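Local coordinates for synaptonemal complex protein 2 (PDB 5IWZ), which helps build the axial and lateral elements of the synaptonemal complex in meiosis and is required for insertion of SYCP3, at residues Cys264-Phe267 with Leu268-Asn272; Arg235-Leu238 with Ala239-Phe243. All blocks are in the same frame, centred on the assembly; numbering follows the deposited sequence.

Interaction 1 (Cys264-Phe267 with Leu268-Asn272)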
ATOM      1  N   CYS A 264      -3.576  -0.783 -19.197  1.00 38.05           N
ATOM      2  CA  CYS A 264      -4.089  -1.416 -17.988  1.00 40.67           C
ATOM      3  C   CYS A 264      -5.486  -0.899 -17.641  1.00 34.98           C
ATOM      4  O   CYS A 264      -6.367  -1.681 -17.263  1.00 29.58           O
ATOM      5  CB  CYS A 264      -3.111  -1.199 -16.837  1.00 43.65           C
ATOM      6  SG  CYS A 264      -3.496  -2.204 -15.425  1.00 48.37           S
ATOM      7  N   ARG A 265      -5.710   0.413 -17.785  1.00 33.17           N
ATOM      8  CA  ARG A 265      -7.063   0.967 -17.671  1.00 29.43           C
ATOM      9  C   ARG A 265      -8.021   0.299 -18.661  1.00 30.95           C
ATOM     10  O   ARG A 265      -9.142  -0.090 -18.304  1.00 31.54           O
ATOM     11  CB  ARG A 265      -7.023   2.491 -17.886  1.00 29.75           C
ATOM     12  CG  ARG A 265      -8.398   3.168 -18.123  1.00 29.12           C
ATOM     13  CD  ARG A 265      -9.393   2.964 -16.962  1.00 28.00           C
ATOM     14  NE  ARG A 265      -9.038   3.736 -15.768  1.00 24.41           N
ATOM     15  CZ  ARG A 265      -9.720   3.734 -14.631  1.00 25.62           C
ATOM     16  NH1 ARG A 265     -10.817   2.997 -14.489  1.00 28.05           N
ATOM     17  NH2 ARG A 265      -9.302   4.481 -13.621  1.00 26.48           N
ATOM     18  N   ILE A 266      -7.598   0.150 -19.913  1.00 31.94           N
ATOM     19  CA  ILE A 266      -8.468  -0.479 -20.904  1.00 37.71           C
ATOM     20  C   ILE A 266      -8.820  -1.902 -20.469  1.00 36.77           C
ATOM     21  O   ILE A 266     -10.000  -2.279 -20.406  1.00 35.00           O
ATOM     22  CB  ILE A 266      -7.812  -0.433 -22.300  1.00 42.23           C
ATOM     23  CG1 ILE A 266      -7.780   1.008 -22.819  1.00 45.32           C
ATOM     24  CG2 ILE A 266      -8.532  -1.362 -23.305  1.00 40.48           C
ATOM     25  CD1 ILE A 266      -6.845   1.217 -23.993  1.00 41.69           C
ATOM     26  N   PHE A 267      -7.807  -2.690 -20.094  1.00 37.14           N
ATOM     27  CA  PHE A 267      -8.048  -4.073 -19.680  1.00 37.45           C
ATOM     28  C   PHE A 267      -8.997  -4.141 -18.487  1.00 33.63           C
ATOM     29  O   PHE A 267      -9.969  -4.915 -18.490  1.00 36.47           O
ATOM     30  CB  PHE A 267      -6.718  -4.761 -19.358  1.00 37.16           C
ATOM     31  CG  PHE A 267      -6.864  -6.053 -18.580  1.00 40.18           C
ATOM     32  CD1 PHE A 267      -7.279  -7.224 -19.210  1.00 34.53           C
ATOM     33  CD2 PHE A 267      -6.560  -6.104 -17.217  1.00 39.59           C
ATOM     34  CE1 PHE A 267      -7.397  -8.429 -18.502  1.00 36.17           C
ATOM     35  CE2 PHE A 267      -6.672  -7.300 -16.490  1.00 37.73           C
ATOM     36  CZ  PHE A 267      -7.083  -8.466 -17.128  1.00 34.58           C
ATOM     37  N   LEU A 268      -8.749  -3.326 -17.459  1.00 32.75           N
ATOM     38  CA  LEU A 268      -9.556  -3.439 -16.247  1.00 27.48           C
ATOM     39  C   LEU A 268     -10.988  -2.987 -16.496  1.00 31.65           C
ATOM     40  O   LEU A 268     -11.931  -3.573 -15.947  1.00 29.02           O
ATOM     41  CB  LEU A 268      -8.918  -2.635 -15.115  1.00 27.14           C
ATOM     42  CG  LEU A 268      -7.596  -3.254 -14.678  1.00 36.11           C
ATOM     43  CD1 LEU A 268      -6.897  -2.355 -13.678  1.00 28.61           C
ATOM     44  CD2 LEU A 268      -7.839  -4.656 -14.101  1.00 33.56           C
ATOM     45  N   ASN A 269     -11.178  -1.954 -17.328  1.00 27.61           N
ATOM     46  CA  ASN A 269     -12.536  -1.565 -17.706  1.00 39.24           C
ATOM     47  C   ASN A 269     -13.255  -2.701 -18.432  1.00 32.23           C
ATOM     48  O   ASN A 269     -14.437  -2.967 -18.163  1.00 30.00           O
ATOM     49  CB  ASN A 269     -12.517  -0.286 -18.561  1.00 38.40           C
ATOM     50  CG  ASN A 269     -12.441   0.979 -17.717  1.00 35.48           C
ATOM     51  OD1 ASN A 269     -12.212   0.913 -16.512  1.00 32.63           O
ATOM     52  ND2 ASN A 269     -12.645   2.140 -18.348  1.00 39.46           N
ATOM     53  N   LEU A 270     -12.552  -3.404 -19.328  1.00 31.64           N
ATOM     54  CA  LEU A 270     -13.126  -4.593 -19.965  1.00 41.64           C
ATOM     55  C   LEU A 270     -13.476  -5.672 -18.941  1.00 40.75           C
ATOM     56  O   LEU A 270     -14.588  -6.213 -18.946  1.00 40.83           O
ATOM     57  CB  LEU A 270     -12.159  -5.161 -21.003  1.00 42.44           C
ATOM     58  CG  LEU A 270     -12.031  -4.332 -22.276  1.00 53.74           C
ATOM     59  CD1 LEU A 270     -11.137  -5.024 -23.287  1.00 52.62           C
ATOM     60  CD2 LEU A 270     -13.415  -4.084 -22.843  1.00 59.15           C
ATOM     61  N   VAL A 271     -12.527  -6.015 -18.068  1.00 32.64           N
ATOM     62  CA  VAL A 271     -12.765  -7.082 -17.099  1.00 31.33           C
ATOM     63  C   VAL A 271     -13.957  -6.747 -16.213  1.00 36.45           C
ATOM     64  O   VAL A 271     -14.895  -7.542 -16.077  1.00 36.39           O
ATOM     65  CB  VAL A 271     -11.503  -7.341 -16.263  1.00 43.96           C
ATOM     66  CG1 VAL A 271     -11.865  -8.020 -14.960  1.00 39.92           C
ATOM     67  CG2 VAL A 271     -10.541  -8.191 -17.050  1.00 49.16           C
ATOM     68  N   ASN A 272     -13.939  -5.560 -15.597  1.00 30.11           N
ATOM     69  CA  ASN A 272     -15.025  -5.213 -14.691  1.00 30.55           C
ATOM     70  C   ASN A 272     -16.339  -5.072 -15.446  1.00 41.79           C
ATOM     71  O   ASN A 272     -17.407  -5.348 -14.888  1.00 43.53           O
ATOM     72  CB  ASN A 272     -14.683  -3.933 -13.927  1.00 30.49           C
ATOM     73  CG  ASN A 272     -13.509  -4.128 -12.964  1.00 40.07           C
ATOM     74  OD1 ASN A 272     -13.368  -5.195 -12.337  1.00 36.31           O
ATOM     75  ND2 ASN A 272     -12.646  -3.118 -12.865  1.00 24.75           N
TER

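Interaction 2 (Arg235-Leu238 with Ala239-Phe243)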
ATOM      1  N   ARG A 235       3.087 -14.049 -21.316  1.00 51.00           N
ATOM      2  CA  ARG A 235       1.695 -13.757 -21.009  1.00 45.57           C
ATOM      3  C   ARG A 235       0.746 -14.227 -22.104  1.00 54.89           C
ATOM      4  O   ARG A 235      -0.454 -14.379 -21.839  1.00 49.53           O
ATOM      5  CB  ARG A 235       1.520 -12.255 -20.753  1.00 46.31           C
ATOM      6  CG  ARG A 235       2.385 -11.736 -19.602  1.00 59.20           C
ATOM      7  CD  ARG A 235       1.855 -10.463 -18.956  1.00 60.15           C
ATOM      8  NE  ARG A 235       1.791  -9.333 -19.882  1.00 61.19           N
ATOM      9  CZ  ARG A 235       2.806  -8.513 -20.143  1.00 53.85           C
ATOM     10  NH1 ARG A 235       3.985  -8.694 -19.553  1.00 48.20           N
ATOM     11  NH2 ARG A 235       2.636  -7.504 -20.987  1.00 48.84           N
ATOM     12  N   GLN A 236       1.252 -14.480 -23.321  1.00 53.96           N
ATOM     13  CA  GLN A 236       0.387 -14.994 -24.379  1.00 55.76           C
ATOM     14  C   GLN A 236      -0.135 -16.384 -24.047  1.00 54.52           C
ATOM     15  O   GLN A 236      -1.213 -16.772 -24.516  1.00 59.07           O
ATOM     16  CB  GLN A 236       1.127 -15.004 -25.719  1.00 66.92           C
ATOM     17  CG  GLN A 236       1.425 -13.620 -26.263  1.00 67.72           C
ATOM     18  CD  GLN A 236       0.183 -12.750 -26.317  1.00 68.24           C
ATOM     19  OE1 GLN A 236      -0.806 -13.100 -26.964  1.00 63.36           O
ATOM     20  NE2 GLN A 236       0.220 -11.615 -25.616  1.00 70.60           N
ATOM     21  N   GLU A 237       0.617 -17.155 -23.266  1.00 51.14           N
ATOM     22  CA  GLU A 237       0.176 -18.460 -22.788  1.00 51.53           C
ATOM     23  C   GLU A 237      -0.417 -18.396 -21.391  1.00 55.25           C
ATOM     24  O   GLU A 237      -1.424 -19.063 -21.120  1.00 47.37           O
ATOM     25  CB  GLU A 237       1.339 -19.454 -22.783  1.00 58.47           C
ATOM     26  CG  GLU A 237       0.944 -20.838 -22.291  1.00 66.67           C
ATOM     27  CD  GLU A 237       2.025 -21.887 -22.527  1.00 81.39           C
ATOM     28  OE1 GLU A 237       1.972 -22.955 -21.879  1.00 81.12           O
ATOM     29  OE2 GLU A 237       2.926 -21.649 -23.359  1.00 89.98           O
ATOM     30  N   LEU A 238       0.192 -17.587 -20.510  1.00 44.72           N
ATOM     31  CA  LEU A 238      -0.237 -17.510 -19.118  1.00 46.92           C
ATOM     32  C   LEU A 238      -1.606 -16.866 -18.980  1.00 54.85           C
ATOM     33  O   LEU A 238      -2.328 -17.158 -18.021  1.00 58.66           O
ATOM     34  CB  LEU A 238       0.797 -16.733 -18.298  1.00 50.37           C
ATOM     35  CG  LEU A 238       2.134 -17.488 -18.200  1.00 58.10           C
ATOM     36  CD1 LEU A 238       3.300 -16.566 -17.846  1.00 57.35           C
ATOM     37  CD2 LEU A 238       2.025 -18.621 -17.191  1.00 53.33           C
ATOM     38  N   ALA A 239      -1.971 -15.978 -19.910  1.00 51.97           N
ATOM     39  CA  ALA A 239      -3.299 -15.374 -19.867  1.00 54.29           C
ATOM     40  C   ALA A 239      -4.387 -16.439 -19.834  1.00 52.26           C
ATOM     41  O   ALA A 239      -5.377 -16.307 -19.102  1.00 40.69           O
ATOM     42  CB  ALA A 239      -3.503 -14.452 -21.072  1.00 54.13           C
ATOM     43  N   TYR A 240      -4.209 -17.513 -20.606  1.00 44.76           N
ATOM     44  CA  TYR A 240      -5.221 -18.555 -20.688  1.00 53.97           C
ATOM     45  C   TYR A 240      -5.172 -19.531 -19.518  1.00 50.87           C
ATOM     46  O   TYR A 240      -6.147 -20.256 -19.301  1.00 57.40           O
ATOM     47  CB  TYR A 240      -5.087 -19.284 -22.031  1.00 53.05           C
ATOM     48  CG  TYR A 240      -5.368 -18.325 -23.176  1.00 47.57           C
ATOM     49  CD1 TYR A 240      -6.665 -17.904 -23.443  1.00 47.32           C
ATOM     50  CD2 TYR A 240      -4.338 -17.808 -23.951  1.00 48.12           C
ATOM     51  CE1 TYR A 240      -6.936 -17.002 -24.463  1.00 47.47           C
ATOM     52  CE2 TYR A 240      -4.592 -16.914 -24.980  1.00 48.41           C
ATOM     53  CZ  TYR A 240      -5.896 -16.513 -25.233  1.00 52.93           C
ATOM     54  OH  TYR A 240      -6.155 -15.619 -26.250  1.00 51.21           O
ATOM     55  N   GLU A 241      -4.078 -19.564 -18.759  1.00 44.58           N
ATOM     56  CA  GLU A 241      -4.051 -20.315 -17.508  1.00 52.56           C
ATOM     57  C   GLU A 241      -4.616 -19.498 -16.352  1.00 54.56           C
ATOM     58  O   GLU A 241      -5.295 -20.044 -15.477  1.00 58.45           O
ATOM     59  CB  GLU A 241      -2.621 -20.738 -17.174  1.00 52.63           C
ATOM     60  CG  GLU A 241      -1.894 -21.381 -18.331  1.00 65.49           C
ATOM     61  CD  GLU A 241      -0.843 -22.361 -17.866  1.00 77.98           C
ATOM     62  OE1 GLU A 241      -1.213 -23.502 -17.520  1.00 85.78           O
ATOM     63  OE2 GLU A 241       0.347 -21.989 -17.834  1.00 80.57           O
ATOM     64  N   TRP A 242      -4.360 -18.190 -16.356  1.00 49.64           N
ATOM     65  CA  TRP A 242      -4.742 -17.322 -15.248  1.00 45.19           C
ATOM     66  C   TRP A 242      -6.221 -16.927 -15.269  1.00 51.58           C
ATOM     67  O   TRP A 242      -6.788 -16.638 -14.210  1.00 56.59           O
ATOM     68  CB  TRP A 242      -3.869 -16.069 -15.264  1.00 44.07           C
ATOM     69  CG  TRP A 242      -2.444 -16.335 -14.891  1.00 46.59           C
ATOM     70  CD1 TRP A 242      -1.949 -17.457 -14.279  1.00 50.17           C
ATOM     71  CD2 TRP A 242      -1.322 -15.461 -15.093  1.00 51.06           C
ATOM     72  NE1 TRP A 242      -0.586 -17.334 -14.095  1.00 48.79           N
ATOM     73  CE2 TRP A 242      -0.179 -16.121 -14.587  1.00 50.83           C
ATOM     74  CE3 TRP A 242      -1.169 -14.196 -15.667  1.00 51.35           C
ATOM     75  CZ2 TRP A 242       1.091 -15.552 -14.633  1.00 50.28           C
ATOM     76  CZ3 TRP A 242       0.100 -13.630 -15.700  1.00 51.95           C
ATOM     77  CH2 TRP A 242       1.208 -14.306 -15.184  1.00 47.63           C
ATOM     78  N   PHE A 243      -6.870 -16.909 -16.435  1.00 48.17           N
ATOM     79  CA  PHE A 243      -8.234 -16.396 -16.533  1.00 46.72           C
ATOM     80  C   PHE A 243      -9.117 -17.398 -17.266  1.00 51.03           C
ATOM     81  O   PHE A 243      -8.962 -17.607 -18.474  1.00 55.73           O
ATOM     82  CB  PHE A 243      -8.249 -15.028 -17.215  1.00 42.90           C
ATOM     83  CG  PHE A 243      -7.361 -14.003 -16.549  1.00 44.19           C
ATOM     84  CD1 PHE A 243      -7.721 -13.435 -15.334  1.00 44.91           C
ATOM     85  CD2 PHE A 243      -6.172 -13.599 -17.140  1.00 42.40           C
ATOM     86  CE1 PHE A 243      -6.909 -12.482 -14.721  1.00 42.57           C
ATOM     87  CE2 PHE A 243      -5.363 -12.649 -16.537  1.00 37.11           C
ATOM     88  CZ  PHE A 243      -5.731 -12.089 -15.319  1.00 38.44           C
TER

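Interaction 1 (Cys264-Phe267 with Leu268-Asn272)
R265 and N269, one helical turn apart, meet through their polar ends. R265 NH1 donates to N269 OD1 at 3.2 Å. The oxygen lies at the edge of the guanidinium, in its plane, and the N-H points nearly straight at it (164°). The two flat groups are turned 64° against each other. R265 starts out with CG anti to the backbone N, and the bend at chi2 (59°) brings CD to 3.5 Å from N269 OD1. The chain bends again at chi3, which swings the guanidinium round to the amide. NH2 of the same guanidinium forms a salt bridge with D310, and Y216 adds a cation-pi contact. With an alanine at N269, NH1 loses this acceptor, and the guanidinium would probably turn more easily about its link to D310. The other side-chain contacts are apolar. V271 CG2 sits over one face of the F267 ring, toward its rim, in a CH-pi contact 3.8 Å from the ring centroid. L268 CD2 approaches F267 CD2 at 3.7 Å, and L268 CD1 touches C264 SG at 3.8 Å. Four i to i+4 backbone bonds run beneath, from L268 N to C264 O through V271 N to F267 O. F267 meets F252 edge-to-face. These are i, i+4 contacts along an alpha-helix, here helix 260-274, wedged between helices 216-229 and 246-253 and strands 281-285 and 308-312.

Interaction 2 (Arg235-Leu238 with Ala239-Phe243)
The backbone from R235 to W242 is helical but uneven: A239 N bonds to R235 O at 2.9 Å and W242 N to L238 O at 2.8 Å, while Y240 N turns to E237 O, three residues back, at 3.2 Å. That last bond is bent (136°). L238 O also receives a weak bond from E241 N. L238 and W242 carry the side-chain contact. L238 CB lies over the centre of the six-membered ring of W242, 3.8 Å from the centroid and only 7° off the ring normal. L238 CD1 reaches the same ring at CZ2, 4.0 Å away. W242 has CG beside its own backbone N (chi1 -70°), which lays the indole back along the helix under L238. L238 O lies over a face of the indole as well, 3.2 Å from W242 CG. On another side of the helix, Y240 turns its ring edge to the backbone, with CD2 3.3 Å from Q236 O. Its hydroxyl bonds to N250. E237 and E241 bring like charges near each other on the exposed side, which probably disfavours a closer approach. R235 reaches D257 in a salt bridge. The mixed i+3 and i+4 backbone bonds, with F243 the first residue to leave helical geometry, mark the end of helix 232-242. L238-W242 is an i, i+4 pair on this helix, which packs against helices 197-212 and 246-253 in the mainly helical part of this N-terminal fragment.

Interaction 2 comes first along the chain, and its centre lies 16 Å from that of interaction 1. The two meet where F267 CZ approaches F243 CZ at 4.3 Å. F252 of helix 246-253 lies against both of these rings, so this helix is shared packing for the two contacts. Interaction 1 is the more buried and lies within its helix, where the backbone bonding is regular. It bridges helices and sheet, while interaction 2 is partly exposed, ends its helix and joins helices and loops. Both contain a CH-pi contact, centred over the ring in interaction 2 and toward the rim in interaction 1. The polar chemistry differs: a bonded arginine-asparagine pair against two neighbouring acids.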